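Local structure of putative acyl-CoA thioester hydrolase (Yersinia pestis KIM10+, 5DM5) at residues T66-G71 with V124-A129. The protein probably hydrolyses acyl-CoA thioesters, as a hexameric thioesterase built on the hot-dog fold. Residues are numbered along the deposited sequence; the frame is centred on the assembly and turned at random.
Sequences TVRVDG and VFTYVA
Val-69 lays CG1 over one face of the Phe-125 ring, 3.9 Å from its centroid and 21° off the ring normal, which meets the geometry of a CH-pi contact; CG2 of the same valine approaches the CD2-CE2 side. Thr-66 CG2 sits over the rim of one Tyr-127 face and meets Phe-125 obliquely, while its OG1, 3.3 Å from Tyr-127 CE1, is oblique to the tyrosine ring; Tyr-127 OH is hydrogen-bonded to the backbone O of Asp-49. Thr-66, Val-69, Phe-125 and Tyr-127 share one sheet face, where helix 43-60, the sausage of the hot-dog fold, touches Phe-125 through Met-48 and Tyr-127 through Ala-53; Met-45 of a second subunit also touches Val-69 and Phe-125. The strands are antiparallel (161° between their directions) and the pairing contains a classic beta bulge: Val-67 and Arg-68 both face Thr-126, whose O accepts from both backbone nitrogens. The Arg-68 N bond lies on a lone pair at 3.1 Å, whereas Val-67 N comes in nearly end-on to the carbonyl. Here Val-67 reaches across to the partner strand, CG2 against the Thr-126 methyl and CG1 3.6 Å from Val-128 CG2. Thr-126 N returns a bond to Arg-68 O, and beyond the bulge two bonds join Asp-70 to Val-124. On the face bearing Arg-68, Asp-70 and Thr-126, the extended arginine chain forms a salt bridge, Arg-68 NE to Asp-70 OD1, of 3.3 Å.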
loop_
_atom_site.group_PDB
_atom_site.type_symbol
_atom_site.label_atom_id
_atom_site.label_comp_id
_atom_site.label_asym_id
_atom_site.label_seq_id
_atom_site.Cartn_x
_atom_site.Cartn_y
_atom_site.Cartn_z
ATOM N N THR B 66 13.644 -7.501 -17.181
ATOM C CA THR B 66 12.952 -6.989 -18.358
ATOM C C THR B 66 13.950 -6.108 -19.065
ATOM O O THR B 66 14.604 -5.313 -18.402
ATOM C CB THR B 66 11.693 -6.142 -18.039
ATOM O OG1 THR B 66 10.932 -6.732 -16.979
ATOM C CG2 THR B 66 10.822 -5.987 -19.298
ATOM N N VAL B 67 14.103 -6.228 -20.381
ATOM C CA VAL B 67 15.074 -5.359 -21.068
ATOM C C VAL B 67 14.437 -4.532 -22.151
ATOM O O VAL B 67 15.011 -3.566 -22.620
ATOM C CB VAL B 67 16.254 -6.121 -21.728
ATOM C CG1 VAL B 67 17.097 -6.790 -20.672
ATOM C CG2 VAL B 67 15.794 -7.114 -22.765
ATOM N N ARG B 68 13.269 -4.952 -22.597
ATOM C CA ARG B 68 12.643 -4.258 -23.705
ATOM C C ARG B 68 11.132 -4.488 -23.639
ATOM O O ARG B 68 10.691 -5.486 -23.110
ATOM C CB ARG B 68 13.248 -4.781 -25.006
ATOM C CG ARG B 68 12.915 -4.099 -26.310
ATOM C CD ARG B 68 13.706 -4.833 -27.392
ATOM N NE ARG B 68 13.724 -4.169 -28.688
ATOM C CZ ARG B 68 14.637 -3.278 -29.055
ATOM N NH1 ARG B 68 15.614 -2.946 -28.223
ATOM N NH2 ARG B 68 14.580 -2.728 -30.259
ATOM N N VAL B 69 10.339 -3.537 -24.102
ATOM C CA VAL B 69 8.895 -3.726 -24.203
ATOM C C VAL B 69 8.493 -3.259 -25.590
ATOM O O VAL B 69 8.791 -2.136 -25.989
ATOM C CB VAL B 69 8.104 -2.957 -23.165
ATOM C CG1 VAL B 69 6.631 -3.275 -23.346
ATOM C CG2 VAL B 69 8.543 -3.361 -21.795
ATOM N N ASP B 70 7.849 -4.126 -26.349
ATOM C CA ASP B 70 7.616 -3.804 -27.735
ATOM C C ASP B 70 6.126 -3.683 -28.052
ATOM O O ASP B 70 5.321 -4.493 -27.596
ATOM C CB ASP B 70 8.227 -4.923 -28.577
ATOM C CG ASP B 70 9.722 -5.062 -28.375
ATOM O OD1 ASP B 70 10.431 -4.040 -28.464
ATOM O OD2 ASP B 70 10.172 -6.193 -28.051
ATOM N N GLY B 71 5.762 -2.693 -28.858
ATOM C CA GLY B 71 4.428 -2.638 -29.420
ATOM C C GLY B 71 3.244 -2.758 -28.485
ATOM O O GLY B 71 2.358 -3.587 -28.708
ATOM N N VAL B 124 4.771 -7.140 -26.528
ATOM C CA VAL B 124 5.806 -8.149 -26.670
ATOM C C VAL B 124 7.028 -7.786 -25.825
ATOM O O VAL B 124 7.850 -6.949 -26.173
ATOM C CB VAL B 124 6.203 -8.327 -28.138
ATOM C CG1 VAL B 124 7.261 -9.403 -28.274
ATOM C CG2 VAL B 124 4.974 -8.682 -28.965
ATOM N N PHE B 125 7.143 -8.502 -24.721
ATOM C CA PHE B 125 8.135 -8.246 -23.699
ATOM C C PHE B 125 9.441 -8.977 -23.867
ATOM O O PHE B 125 9.443 -10.127 -24.262
ATOM C CB PHE B 125 7.520 -8.612 -22.364
ATOM C CG PHE B 125 6.680 -7.532 -21.796
ATOM C CD1 PHE B 125 5.527 -7.145 -22.429
ATOM C CD2 PHE B 125 7.043 -6.916 -20.619
ATOM C CE1 PHE B 125 4.771 -6.152 -21.917
ATOM C CE2 PHE B 125 6.279 -5.928 -20.096
ATOM C CZ PHE B 125 5.141 -5.541 -20.744
ATOM N N THR B 126 10.555 -8.334 -23.523
ATOM C CA THR B 126 11.856 -8.992 -23.671
ATOM C C THR B 126 12.622 -9.011 -22.358
ATOM O O THR B 126 13.004 -7.939 -21.837
ATOM C CB THR B 126 12.747 -8.278 -24.704
ATOM O OG1 THR B 126 12.022 -8.038 -25.923
ATOM C CG2 THR B 126 13.989 -9.091 -24.966
ATOM N N TYR B 127 12.865 -10.228 -21.852
ATOM C CA TYR B 127 13.564 -10.454 -20.571
ATOM C C TYR B 127 14.890 -11.135 -20.837
ATOM O O TYR B 127 15.082 -11.728 -21.899
ATOM C CB TYR B 127 12.774 -11.347 -19.600
ATOM C CG TYR B 127 11.411 -10.863 -19.190
ATOM C CD1 TYR B 127 11.205 -10.222 -17.987
ATOM C CD2 TYR B 127 10.322 -11.093 -20.003
ATOM C CE1 TYR B 127 9.954 -9.801 -17.624
ATOM C CE2 TYR B 127 9.080 -10.677 -19.653
ATOM C CZ TYR B 127 8.889 -10.030 -18.467
ATOM O OH TYR B 127 7.611 -9.617 -18.138
ATOM N N VAL B 128 15.778 -11.116 -19.852
ATOM C CA VAL B 128 17.087 -11.742 -20.011
ATOM C C VAL B 128 17.628 -12.533 -18.799
ATOM O O VAL B 128 17.764 -11.966 -17.718
ATOM C CB VAL B 128 18.109 -10.659 -20.373
ATOM C CG1 VAL B 128 19.526 -11.189 -20.245
ATOM C CG2 VAL B 128 17.846 -10.127 -21.777
ATOM N N ALA B 129 17.964 -13.815 -18.965
ATOM C CA ALA B 129 18.513 -14.562 -17.839
ATOM C C ALA B 129 19.889 -14.019 -17.479
ATOM O O ALA B 129 20.822 -14.046 -18.283
ATOM C CB ALA B 129 18.589 -16.019 -18.150
#